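Local coordinates for thiamin pyrophosphokinase family protein (Enterococcus faecalis, PDB 3MEL) that probably transfers pyrophosphate from ATP to thiamine as a thiamine pyrophosphokinase, and is seen here with thiamine diphosphate and magnesium bound, at residues A[67-72]-A[88-93]; A[82-87]-A[94-99]; A[145-150]-A[156-161]; A[197-202]-A[206-211]. All coordinates share one frame; numbering follows the deposited sequence.

Interaction 1 of 4, residues A[67-72]-A[88-93]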
loop_
_atom_site.group_PDB
_atom_site.type_symbol
_atom_site.label_atom_id
_atom_site.label_comp_id
_atom_site.label_asym_id
_atom_site.label_seq_id
_atom_site.Cartn_x
_atom_site.Cartn_y
_atom_site.Cartn_z
ATOM N N THR A 67 -22.654 -19.297 -10.160
ATOM C CA THR A 67 -23.195 -18.853 -8.876
ATOM C C THR A 67 -23.122 -17.344 -8.799
ATOM O O THR A 67 -22.050 -16.750 -8.985
ATOM C CB THR A 67 -22.442 -19.406 -7.669
ATOM O OG1 THR A 67 -22.351 -20.821 -7.779
ATOM C CG2 THR A 67 -23.182 -19.090 -6.396
ATOM N N LEU A 68 -24.268 -16.727 -8.528
ATOM C CA LEU A 68 -24.335 -15.284 -8.356
ATOM C C LEU A 68 -24.524 -14.942 -6.883
ATOM O O LEU A 68 -25.497 -15.373 -6.253
ATOM C CB LEU A 68 -25.497 -14.710 -9.167
ATOM C CG LEU A 68 -25.695 -13.201 -9.137
ATOM C CD1 LEU A 68 -24.443 -12.510 -9.647
ATOM C CD2 LEU A 68 -26.908 -12.817 -9.957
ATOM N N ILE A 69 -23.587 -14.183 -6.326
ATOM C CA ILE A 69 -23.829 -13.542 -5.036
ATOM C C ILE A 69 -23.921 -12.026 -5.185
ATOM O O ILE A 69 -22.919 -11.330 -5.255
ATOM C CB ILE A 69 -22.782 -13.930 -4.006
ATOM C CG1 ILE A 69 -22.861 -15.431 -3.756
ATOM C CG2 ILE A 69 -23.021 -13.171 -2.732
ATOM C CD1 ILE A 69 -21.982 -15.906 -2.671
ATOM N N GLN A 70 -25.141 -11.529 -5.291
ATOM C CA GLN A 70 -25.391 -10.093 -5.355
ATOM C C GLN A 70 -25.700 -9.559 -3.953
ATOM O O GLN A 70 -26.622 -10.027 -3.291
ATOM C CB GLN A 70 -26.544 -9.823 -6.321
ATOM C CG GLN A 70 -27.134 -8.427 -6.282
ATOM C CD GLN A 70 -28.628 -8.462 -6.577
ATOM O OE1 GLN A 70 -29.456 -8.370 -5.662
ATOM N NE2 GLN A 70 -28.982 -8.645 -7.851
ATOM N N ALA A 71 -24.908 -8.606 -3.490
ATOM C CA ALA A 71 -25.029 -8.094 -2.127
ATOM C C ALA A 71 -25.350 -6.596 -2.137
ATOM O O ALA A 71 -25.149 -5.939 -3.150
ATOM C CB ALA A 71 -23.742 -8.362 -1.354
ATOM N N PRO A 72 -25.852 -6.064 -1.009
ATOM C CA PRO A 72 -26.286 -4.660 -0.858
ATOM C C PRO A 72 -25.136 -3.682 -1.040
ATOM O O PRO A 72 -24.070 -3.943 -0.499
ATOM C CB PRO A 72 -26.770 -4.596 0.594
ATOM C CG PRO A 72 -27.048 -6.010 0.984
ATOM C CD PRO A 72 -26.079 -6.848 0.216
ATOM N N LEU A 88 -13.763 -19.172 0.182
ATOM C CA LEU A 88 -13.215 -20.081 1.172
ATOM C C LEU A 88 -14.308 -20.971 1.747
ATOM O O LEU A 88 -14.024 -22.062 2.245
ATOM C CB LEU A 88 -12.510 -19.338 2.295
ATOM C CG LEU A 88 -11.042 -18.971 2.141
ATOM C CD1 LEU A 88 -10.710 -17.965 3.207
ATOM C CD2 LEU A 88 -10.135 -20.167 2.263
ATOM N N GLN A 89 -15.558 -20.522 1.693
ATOM C CA GLN A 89 -16.635 -21.362 2.202
ATOM C C GLN A 89 -16.736 -22.611 1.345
ATOM O O GLN A 89 -17.063 -23.682 1.847
ATOM C CB GLN A 89 -17.982 -20.654 2.205
ATOM C CG GLN A 89 -19.086 -21.570 2.696
ATOM C CD GLN A 89 -20.491 -21.036 2.455
ATOM O OE1 GLN A 89 -20.944 -20.126 3.154
ATOM N NE2 GLN A 89 -21.196 -21.616 1.476
ATOM N N ARG A 90 -16.439 -22.450 0.055
ATOM C CA ARG A 90 -16.627 -23.481 -0.948
ATOM C C ARG A 90 -15.360 -24.275 -1.156
ATOM O O ARG A 90 -15.424 -25.395 -1.667
ATOM C CB ARG A 90 -17.031 -22.848 -2.283
ATOM C CG ARG A 90 -18.521 -22.688 -2.496
ATOM C CD ARG A 90 -18.835 -21.563 -3.475
ATOM N NE ARG A 90 -20.232 -21.149 -3.382
ATOM C CZ ARG A 90 -20.712 -20.305 -2.461
ATOM N NH1 ARG A 90 -19.913 -19.757 -1.550
ATOM N NH2 ARG A 90 -22.001 -20.005 -2.453
ATOM N N PHE A 91 -14.212 -23.692 -0.790
ATOM C CA PHE A 91 -12.896 -24.321 -0.981
ATOM C C PHE A 91 -11.995 -24.053 0.208
ATOM O O PHE A 91 -10.981 -23.393 0.080
ATOM C CB PHE A 91 -12.224 -23.781 -2.238
ATOM C CG PHE A 91 -12.936 -24.145 -3.515
ATOM C CD1 PHE A 91 -12.426 -25.123 -4.356
ATOM C CD2 PHE A 91 -14.123 -23.521 -3.866
ATOM C CE1 PHE A 91 -13.087 -25.464 -5.526
ATOM C CE2 PHE A 91 -14.774 -23.850 -5.026
ATOM C CZ PHE A 91 -14.259 -24.822 -5.860
ATOM N N PRO A 92 -12.346 -24.591 1.378
ATOM C CA PRO A 92 -11.722 -24.047 2.587
ATOM C C PRO A 92 -10.208 -24.289 2.694
ATOM O O PRO A 92 -9.568 -23.786 3.612
ATOM C CB PRO A 92 -12.463 -24.763 3.728
ATOM C CG PRO A 92 -13.576 -25.537 3.083
ATOM C CD PRO A 92 -13.204 -25.750 1.665
ATOM N N GLN A 93 -9.629 -25.054 1.786
ATOM C CA GLN A 93 -8.213 -25.376 1.933
ATOM C C GLN A 93 -7.415 -24.886 0.756
ATOM O O GLN A 93 -6.212 -25.084 0.685
ATOM C CB GLN A 93 -8.004 -26.875 2.096
ATOM C CG GLN A 93 -8.691 -27.495 3.300
ATOM C CD GLN A 93 -8.296 -28.949 3.432
ATOM O OE1 GLN A 93 -8.783 -29.816 2.689
ATOM N NE2 GLN A 93 -7.374 -29.226 4.352
#

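Interaction 2 of 4, residues A[82-87]-A[94-99]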
loop_
_atom_site.group_PDB
_atom_site.type_symbol
_atom_site.label_atom_id
_atom_site.label_comp_id
_atom_site.label_asym_id
_atom_site.label_seq_id
_atom_site.Cartn_x
_atom_site.Cartn_y
_atom_site.Cartn_z
ATOM N N LEU A 82 -16.144 -9.944 0.973
ATOM C CA LEU A 82 -17.264 -10.856 0.812
ATOM C C LEU A 82 -16.915 -12.061 -0.065
ATOM O O LEU A 82 -17.103 -13.220 0.344
ATOM C CB LEU A 82 -18.463 -10.115 0.226
ATOM C CG LEU A 82 -19.694 -11.013 0.123
ATOM C CD1 LEU A 82 -19.991 -11.658 1.476
ATOM C CD2 LEU A 82 -20.874 -10.240 -0.402
ATOM N N ALA A 83 -16.406 -11.773 -1.265
ATOM C CA ALA A 83 -16.002 -12.801 -2.217
ATOM C C ALA A 83 -14.996 -13.762 -1.616
ATOM O O ALA A 83 -15.108 -14.955 -1.810
ATOM C CB ALA A 83 -15.463 -12.183 -3.475
ATOM N N LEU A 84 -14.019 -13.260 -0.868
ATOM C CA LEU A 84 -13.042 -14.157 -0.250
ATOM C C LEU A 84 -13.683 -15.148 0.715
ATOM O O LEU A 84 -13.392 -16.336 0.655
ATOM C CB LEU A 84 -11.916 -13.388 0.442
ATOM C CG LEU A 84 -10.831 -14.193 1.194
ATOM C CD1 LEU A 84 -10.055 -15.218 0.306
ATOM C CD2 LEU A 84 -9.883 -13.221 1.887
ATOM N N GLN A 85 -14.552 -14.672 1.597
ATOM C CA GLN A 85 -15.227 -15.552 2.542
ATOM C C GLN A 85 -16.114 -16.596 1.839
ATOM O O GLN A 85 -16.112 -17.772 2.208
ATOM C CB GLN A 85 -16.044 -14.733 3.551
ATOM C CG GLN A 85 -16.455 -15.519 4.812
ATOM C CD GLN A 85 -16.891 -14.618 5.945
ATOM O OE1 GLN A 85 -16.880 -13.390 5.809
ATOM N NE2 GLN A 85 -17.274 -15.217 7.075
ATOM N N GLU A 86 -16.869 -16.166 0.834
ATOM C CA GLU A 86 -17.722 -17.080 0.090
ATOM C C GLU A 86 -16.888 -18.185 -0.542
ATOM O O GLU A 86 -17.237 -19.366 -0.469
ATOM C CB GLU A 86 -18.489 -16.342 -1.016
ATOM C CG GLU A 86 -19.571 -15.372 -0.554
ATOM C CD GLU A 86 -20.625 -16.015 0.343
ATOM O OE1 GLU A 86 -20.856 -17.238 0.233
ATOM O OE2 GLU A 86 -21.230 -15.291 1.171
ATOM N N ALA A 87 -15.793 -17.783 -1.184
ATOM C CA ALA A 87 -14.937 -18.704 -1.917
ATOM C C ALA A 87 -14.220 -19.662 -0.967
ATOM O O ALA A 87 -14.096 -20.841 -1.263
ATOM C CB ALA A 87 -13.953 -17.941 -2.771
ATOM N N ALA A 94 -8.098 -24.221 -0.158
ATOM C CA ALA A 94 -7.489 -23.780 -1.399
ATOM C C ALA A 94 -6.719 -22.486 -1.209
ATOM O O ALA A 94 -7.065 -21.654 -0.361
ATOM C CB ALA A 94 -8.553 -23.603 -2.478
ATOM N N GLU A 95 -5.688 -22.330 -2.032
ATOM C CA GLU A 95 -4.835 -21.168 -2.013
ATOM C C GLU A 95 -5.420 -20.021 -2.823
ATOM O O GLU A 95 -5.353 -20.022 -4.046
ATOM C CB GLU A 95 -3.487 -21.548 -2.582
ATOM C CG GLU A 95 -2.501 -20.419 -2.592
ATOM C CD GLU A 95 -1.511 -20.569 -3.700
ATOM O OE1 GLU A 95 -1.934 -20.519 -4.875
ATOM O OE2 GLU A 95 -0.320 -20.739 -3.392
HETATM N N MSE A 96 -5.953 -19.024 -2.122
HETATM C CA MSE A 96 -6.634 -17.889 -2.737
HETATM C C MSE A 96 -5.717 -16.830 -3.328
HETATM O O MSE A 96 -4.974 -16.161 -2.628
HETATM C CB MSE A 96 -7.525 -17.254 -1.696
HETATM C CG MSE A 96 -8.326 -18.286 -0.949
HETATM SE SE MSE A 96 -9.930 -18.792 -1.954
HETATM C CE MSE A 96 -10.317 -20.447 -1.022
ATOM N N THR A 97 -5.799 -16.664 -4.633
ATOM C CA THR A 97 -4.993 -15.683 -5.329
ATOM C C THR A 97 -5.887 -14.540 -5.748
ATOM O O THR A 97 -6.843 -14.724 -6.500
ATOM C CB THR A 97 -4.336 -16.302 -6.578
ATOM O OG1 THR A 97 -3.508 -17.404 -6.185
ATOM C CG2 THR A 97 -3.508 -15.277 -7.321
ATOM N N ILE A 98 -5.583 -13.351 -5.257
ATOM C CA ILE A 98 -6.402 -12.200 -5.580
ATOM C C ILE A 98 -5.685 -11.276 -6.527
ATOM O O ILE A 98 -4.706 -10.649 -6.160
ATOM C CB ILE A 98 -6.804 -11.424 -4.324
ATOM C CG1 ILE A 98 -7.528 -12.346 -3.343
ATOM C CG2 ILE A 98 -7.694 -10.246 -4.689
ATOM C CD1 ILE A 98 -8.094 -11.601 -2.137
ATOM N N ILE A 99 -6.170 -11.186 -7.752
ATOM C CA ILE A 99 -5.619 -10.222 -8.683
ATOM C C ILE A 99 -6.635 -9.119 -9.015
ATOM O O ILE A 99 -7.832 -9.265 -8.765
ATOM C CB ILE A 99 -5.122 -10.892 -9.969
ATOM C CG1 ILE A 99 -6.304 -11.355 -10.824
ATOM C CG2 ILE A 99 -4.177 -12.041 -9.628
ATOM C CD1 ILE A 99 -5.946 -11.716 -12.241
#

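Interaction 3 of 4, residues A[145-150]-A[156-161]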
loop_
_atom_site.group_PDB
_atom_site.type_symbol
_atom_site.label_atom_id
_atom_site.label_comp_id
_atom_site.label_asym_id
_atom_site.label_seq_id
_atom_site.Cartn_x
_atom_site.Cartn_y
_atom_site.Cartn_z
ATOM N N TYR A 145 10.668 -20.655 7.835
ATOM C CA TYR A 145 10.157 -20.819 6.482
ATOM C C TYR A 145 11.212 -20.783 5.383
ATOM O O TYR A 145 12.282 -20.180 5.535
ATOM C CB TYR A 145 9.077 -19.761 6.206
ATOM C CG TYR A 145 7.977 -19.793 7.234
ATOM C CD1 TYR A 145 7.129 -20.878 7.320
ATOM C CD2 TYR A 145 7.799 -18.754 8.133
ATOM C CE1 TYR A 145 6.136 -20.933 8.261
ATOM C CE2 TYR A 145 6.807 -18.806 9.080
ATOM C CZ TYR A 145 5.978 -19.905 9.138
ATOM O OH TYR A 145 4.973 -19.990 10.074
ATOM N N ILE A 146 10.902 -21.456 4.278
ATOM C CA ILE A 146 11.665 -21.295 3.050
ATOM C C ILE A 146 10.811 -20.492 2.074
ATOM O O ILE A 146 9.602 -20.692 1.976
ATOM C CB ILE A 146 12.104 -22.654 2.439
ATOM C CG1 ILE A 146 10.887 -23.576 2.294
ATOM C CG2 ILE A 146 13.183 -23.291 3.304
ATOM C CD1 ILE A 146 11.183 -24.997 1.768
ATOM N N VAL A 147 11.436 -19.558 1.377
ATOM C CA VAL A 147 10.713 -18.678 0.483
ATOM C C VAL A 147 11.236 -18.873 -0.930
ATOM O O VAL A 147 12.251 -18.284 -1.307
ATOM C CB VAL A 147 10.887 -17.209 0.906
ATOM C CG1 VAL A 147 10.183 -16.285 -0.068
ATOM C CG2 VAL A 147 10.379 -17.007 2.332
ATOM N N PRO A 148 10.549 -19.710 -1.721
ATOM C CA PRO A 148 11.053 -20.010 -3.066
ATOM C C PRO A 148 10.938 -18.787 -3.971
ATOM O O PRO A 148 9.877 -18.167 -4.024
ATOM C CB PRO A 148 10.122 -21.135 -3.556
ATOM C CG PRO A 148 9.399 -21.623 -2.325
ATOM C CD PRO A 148 9.298 -20.423 -1.431
ATOM N N LYS A 149 12.008 -18.446 -4.676
ATOM C CA LYS A 149 11.962 -17.297 -5.555
ATOM C C LYS A 149 11.009 -17.483 -6.734
ATOM O O LYS A 149 10.969 -18.542 -7.373
ATOM C CB LYS A 149 13.341 -16.972 -6.085
ATOM C CG LYS A 149 13.343 -15.807 -7.045
ATOM C CD LYS A 149 14.690 -15.676 -7.694
ATOM C CE LYS A 149 14.627 -14.801 -8.909
ATOM N NZ LYS A 149 14.756 -13.398 -8.490
ATOM N N GLU A 150 10.241 -16.434 -7.013
ATOM C CA GLU A 150 9.431 -16.347 -8.221
ATOM C C GLU A 150 10.306 -15.929 -9.394
ATOM O O GLU A 150 11.016 -14.924 -9.320
ATOM C CB GLU A 150 8.262 -15.389 -8.015
ATOM C CG GLU A 150 7.285 -15.919 -6.985
ATOM C CD GLU A 150 5.997 -15.112 -6.910
ATOM O OE1 GLU A 150 5.871 -14.132 -7.692
ATOM O OE2 GLU A 150 5.115 -15.466 -6.076
ATOM N N LEU A 156 13.093 -8.939 -2.918
ATOM C CA LEU A 156 12.475 -9.648 -1.809
ATOM C C LEU A 156 12.270 -8.665 -0.650
ATOM O O LEU A 156 13.079 -7.773 -0.428
ATOM C CB LEU A 156 13.365 -10.820 -1.381
ATOM C CG LEU A 156 12.992 -11.665 -0.155
ATOM C CD1 LEU A 156 11.611 -12.338 -0.283
ATOM C CD2 LEU A 156 14.078 -12.687 0.143
ATOM N N ALA A 157 11.186 -8.808 0.090
ATOM C CA ALA A 157 10.910 -7.856 1.148
ATOM C C ALA A 157 10.252 -8.539 2.326
ATOM O O ALA A 157 9.393 -9.414 2.169
ATOM C CB ALA A 157 10.043 -6.753 0.637
ATOM N N TYR A 158 10.690 -8.160 3.515
ATOM C CA TYR A 158 9.997 -8.571 4.718
ATOM C C TYR A 158 9.319 -7.355 5.324
ATOM O O TYR A 158 9.956 -6.474 5.912
ATOM C CB TYR A 158 10.944 -9.252 5.694
ATOM C CG TYR A 158 11.504 -10.538 5.136
ATOM C CD1 TYR A 158 10.882 -11.753 5.375
ATOM C CD2 TYR A 158 12.653 -10.530 4.353
ATOM C CE1 TYR A 158 11.393 -12.932 4.842
ATOM C CE2 TYR A 158 13.168 -11.676 3.836
ATOM C CZ TYR A 158 12.539 -12.880 4.078
ATOM O OH TYR A 158 13.074 -14.023 3.544
ATOM N N CYS A 159 8.009 -7.303 5.117
ATOM C CA CYS A 159 7.188 -6.206 5.581
ATOM C C CYS A 159 6.508 -6.651 6.863
ATOM O O CYS A 159 5.650 -7.523 6.841
ATOM C CB CYS A 159 6.175 -5.868 4.500
ATOM S SG CYS A 159 6.972 -5.387 2.961
ATOM N N CYS A 160 6.947 -6.112 7.990
ATOM C CA CYS A 160 6.376 -6.475 9.276
ATOM C C CYS A 160 5.133 -5.643 9.523
ATOM O O CYS A 160 5.225 -4.429 9.721
ATOM C CB CYS A 160 7.389 -6.235 10.390
ATOM S SG CYS A 160 8.920 -7.130 10.130
ATOM N N LEU A 161 3.973 -6.284 9.508
ATOM C CA LEU A 161 2.731 -5.548 9.616
ATOM C C LEU A 161 2.495 -5.112 11.063
ATOM O O LEU A 161 1.740 -4.151 11.346
ATOM C CB LEU A 161 1.578 -6.390 9.090
ATOM C CG LEU A 161 1.774 -6.810 7.636
ATOM C CD1 LEU A 161 0.646 -7.738 7.205
ATOM C CD2 LEU A 161 1.886 -5.579 6.732
#

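Interaction 4 of 4, residues A[197-202]-A[206-211]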
loop_
_atom_site.group_PDB
_atom_site.type_symbol
_atom_site.label_atom_id
_atom_site.label_comp_id
_atom_site.label_asym_id
_atom_site.label_seq_id
_atom_site.Cartn_x
_atom_site.Cartn_y
_atom_site.Cartn_z
ATOM N N ALA A 197 15.115 -18.248 -0.225
ATOM C CA ALA A 197 15.635 -17.597 0.965
ATOM C C ALA A 197 14.983 -18.270 2.159
ATOM O O ALA A 197 14.125 -19.127 1.991
ATOM C CB ALA A 197 15.340 -16.128 0.935
ATOM N N ALA A 198 15.413 -17.917 3.361
ATOM C CA ALA A 198 14.767 -18.444 4.554
ATOM C C ALA A 198 14.699 -17.383 5.652
ATOM O O ALA A 198 15.454 -16.410 5.626
ATOM C CB ALA A 198 15.476 -19.692 5.042
ATOM N N PHE A 199 13.775 -17.561 6.597
ATOM C CA PHE A 199 13.600 -16.619 7.699
ATOM C C PHE A 199 12.706 -17.203 8.778
ATOM O O PHE A 199 11.925 -18.119 8.525
ATOM C CB PHE A 199 12.983 -15.312 7.203
ATOM C CG PHE A 199 11.486 -15.378 7.013
ATOM C CD1 PHE A 199 10.627 -14.848 7.967
ATOM C CD2 PHE A 199 10.938 -15.970 5.875
ATOM C CE1 PHE A 199 9.239 -14.899 7.797
ATOM C CE2 PHE A 199 9.543 -16.027 5.688
ATOM C CZ PHE A 199 8.692 -15.491 6.652
ATOM N N SER A 200 12.810 -16.650 9.983
ATOM C CA SER A 200 11.992 -17.103 11.101
ATOM C C SER A 200 11.763 -15.986 12.116
ATOM O O SER A 200 12.477 -14.978 12.117
ATOM C CB SER A 200 12.597 -18.346 11.772
ATOM O OG SER A 200 14.014 -18.338 11.703
ATOM N N PHE A 201 10.743 -16.168 12.951
ATOM C CA PHE A 201 10.356 -15.184 13.945
ATOM C C PHE A 201 9.347 -15.771 14.929
ATOM O O PHE A 201 8.711 -16.792 14.644
ATOM C CB PHE A 201 9.850 -13.899 13.280
ATOM C CG PHE A 201 8.564 -14.052 12.507
ATOM C CD1 PHE A 201 7.361 -13.604 13.038
ATOM C CD2 PHE A 201 8.559 -14.588 11.237
ATOM C CE1 PHE A 201 6.183 -13.721 12.330
ATOM C CE2 PHE A 201 7.379 -14.702 10.524
ATOM C CZ PHE A 201 6.191 -14.272 11.072
ATOM N N ASP A 202 9.217 -15.143 16.094
ATOM C CA ASP A 202 8.449 -15.729 17.189
ATOM C C ASP A 202 7.089 -15.088 17.365
ATOM O O ASP A 202 6.181 -15.714 17.897
ATOM C CB ASP A 202 9.206 -15.601 18.516
ATOM C CG ASP A 202 10.484 -16.429 18.564
ATOM O OD1 ASP A 202 10.689 -17.303 17.691
ATOM O OD2 ASP A 202 11.282 -16.193 19.499
ATOM N N ILE A 206 4.120 -11.102 9.257
ATOM C CA ILE A 206 4.906 -10.550 8.170
ATOM C C ILE A 206 4.265 -10.854 6.831
ATOM O O ILE A 206 3.615 -11.892 6.626
ATOM C CB ILE A 206 6.355 -11.068 8.179
ATOM C CG1 ILE A 206 6.953 -10.932 9.578
ATOM C CG2 ILE A 206 7.197 -10.310 7.159
ATOM C CD1 ILE A 206 8.274 -11.622 9.736
ATOM N N ALA A 207 4.442 -9.905 5.928
ATOM C CA ALA A 207 3.985 -10.056 4.574
ATOM C C ALA A 207 5.236 -10.168 3.746
ATOM O O ALA A 207 5.949 -9.186 3.557
ATOM C CB ALA A 207 3.170 -8.830 4.145
ATOM N N VAL A 208 5.534 -11.364 3.269
ATOM C CA VAL A 208 6.673 -11.489 2.393
ATOM C C VAL A 208 6.238 -10.962 1.037
ATOM O O VAL A 208 5.192 -11.369 0.519
ATOM C CB VAL A 208 7.141 -12.941 2.316
ATOM C CG1 VAL A 208 8.165 -13.115 1.210
ATOM C CG2 VAL A 208 7.705 -13.366 3.661
ATOM N N ILE A 209 7.011 -10.038 0.473
ATOM C CA ILE A 209 6.671 -9.460 -0.829
ATOM C C ILE A 209 7.790 -9.604 -1.848
ATOM O O ILE A 209 8.923 -9.237 -1.571
ATOM C CB ILE A 209 6.290 -7.958 -0.721
ATOM C CG1 ILE A 209 4.991 -7.774 0.071
ATOM C CG2 ILE A 209 6.152 -7.337 -2.102
ATOM C CD1 ILE A 209 4.599 -6.329 0.248
ATOM N N GLN A 210 7.468 -10.143 -3.023
ATOM C CA GLN A 210 8.417 -10.212 -4.131
ATOM C C GLN A 210 7.958 -9.306 -5.257
ATOM O O GLN A 210 6.797 -9.326 -5.628
ATOM C CB GLN A 210 8.566 -11.645 -4.634
ATOM C CG GLN A 210 9.164 -12.612 -3.615
ATOM C CD GLN A 210 9.500 -13.972 -4.219
ATOM O OE1 GLN A 210 9.153 -15.011 -3.657
ATOM N NE2 GLN A 210 10.183 -13.963 -5.365
ATOM N N SER A 211 8.874 -8.528 -5.819
ATOM C CA SER A 211 8.496 -7.436 -6.704
ATOM C C SER A 211 9.530 -7.269 -7.804
ATOM O O SER A 211 10.563 -7.931 -7.779
ATOM C CB SER A 211 8.367 -6.140 -5.899
ATOM O OG SER A 211 9.477 -5.938 -5.015
#

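Interaction 1 of 4, residues A[67-72]-A[88-93]
The CA atoms of Thr67 and Arg90 stand 11.3 Å apart and those of Ile69 and Gln89 12.9 Å apart, so strand 68-70 and the end of helix 79-90 meet through side chains, chiefly the long one of Arg90, and not through their backbones. This is the first, strand-to-helix part of a beta-alpha-beta crossover in the alpha/beta domain: the chain leaves strand 68-70, the outermost strand of the mixed sheet within this chain, runs through helix 79-90, and enters strand 95-99, parallel to the first but four places away in the sheet. Arg90, in the last turn of the helix, bridges the gap. Its chain is extended from CG to NE, and the last torsion (chi4 82°) turns the guanidinium across the line of that chain. NH1 forms a salt bridge with Glu86 one turn earlier, which should restrain the rotation of the group, while NH2 is carried toward the strand. Ile69 comes from the opposite direction, with CG1 anti to its carbonyl carbon (chi1 -63°) and CD1 leading, and also packs on Glu86. The contact lies at the surface and is purely van der Waals: two methyl groups approach the guanidinium obliquely. CD1 of Ile69 lies 4.1 Å from NH2 of Arg90, and CG2 of Thr67 lies 4.2 Å from the same nitrogen.

Interaction 2 of 4, residues A[82-87]-A[94-99]
Met96, a selenomethionine in this crystal, makes the closest contacts of strand 95-99 with Leu84 and Ala87 of helix 79-90. Just before it, Glu95 forms a salt bridge with Arg129 of the adjacent strand. Met96 then directs its side chain at the helix, and the CA atoms of Met96 and Leu84 come within 7.8 Å. Leu84, which also packs on Phe121 of helix 119-122, reaches across with one branch: its CD1 touches CG of Met96 at 3.7 Å and CB at 3.8 Å, the two side chains crossing at a slant. Beyond CG the Met96 chain bends (chi2 -83°) and runs on along the helix toward Ala87, where SE lies 4.2 Å from CB of Ala87 and the terminal CE comes 3.8 Å from the Ala87 carbonyl O. This is helix-on-sheet packing in the alpha/beta domain, within the second half of a beta-alpha-beta crossover that ends in a central strand; the same helix holds Asp79 and Thr80 of the thiamine diphosphate site at its start. Further along, Thr97 exchanges backbone hydrogen bonds with Val4 and Leu6 of the neighbouring parallel strand. Ile98 points to the helix again but adds a looser approach, its CD1 staying 4.7 Å from CD2 of Leu84.

Interaction 3 of 4, residues A[145-150]-A[156-161]
Val147 offers its two methyl groups to two different residues of strand 155-160. CG1 meets CD1 of Leu156 at 4.2 Å, methyl against methyl, and CG2 lies 4.2 Å from the phenol OH of Tyr158. The valine holds CG1 anti to its backbone N (chi1 177°), which spreads the branches toward both partners. Tyr158 arrives from the opposite direction: its CB bond does not aim at Val147, but the long ring axis carries OH across the gap. In the next shell, the Tyr158 ring packs edge-to-face with Phe199, which also touches Val147, while Leu156 rests on Val208 and Ala197. Backbone hydrogen bonds of Val147 with Ala197, and of Tyr158 with Tyr187, fix each residue in its own sheet. The two strands belong to different sheets that face one another, the three-stranded antiparallel one and the antiparallel part of the large mixed one, so the contact lies in the core of a beta-sandwich, in the thiamine-binding region of the family. On strand 155-160, Ala157 and Cys159 pack instead on Asp107 of the second subunit. Between the two segments, methyls meet a methyl and one hydroxyl in loose, nondirectional van der Waals packing of buried groups, with no polar bond to set its geometry.

Interaction 4 of 4, residues A[197-202]-A[206-211]
The Phe201 ring has Ile206 CD1 over one face, in a CH-pi contact 3.4 Å from the ring centroid and 17° off the normal. The methyl sits slightly toward the CD2-CE2 side of the ring, and CG1 of the same isoleucine follows it, 3.7 Å from Phe201 CZ. Phe199 is approached obliquely by two methyl groups: CD1 of Ile206 lies 3.9 Å from its CE1, and CG2 of Val208 lies 3.8 Å from its CZ. One isoleucine methyl therefore serves both phenylalanines. Both rings leave the backbone with CG between the backbone N and the carbonyl carbon (chi1 80° for Phe199, 66° for Phe201), which directs both toward strand 206-211 from residues two apart in the chain. Here the chain crosses from one layer of the beta-sandwich to the other: strand 196-200 is the middle strand of the three-stranded sheet, strand 206-211 belongs to the large mixed sheet, and a short loop joins them. The strands face each other through side chains, with the CA atoms of Phe201 and Ile206 9.2 Å apart. Tyr140 meets the Phe199 ring edge-to-face, and Pro142 packs on Phe201. Further along strand 206-211, Ile209 packs on Ile106 of the second subunit.

In the fold
Interactions 1 and 2 share helix 79-90 and split one crossover between them: its strand-to-helix half is a surface contact with a charged group at its centre, its helix-to-strand half is buried and wholly uncharged. They adjoin, as where Ala71 CB meets Leu82 CD2. Interactions 3 and 4 are both core contacts of the sandwich, their centres about 3 Å apart, and they join the same two sheets through neighbouring strands; interaction 3 is aliphatic with one phenol, interaction 4 sets aliphatic methyls against two aromatic rings. The large sheet runs through all four, although the centres of 1 and 4 are about 30 Å apart, and the second subunit reaches only 3 and 4.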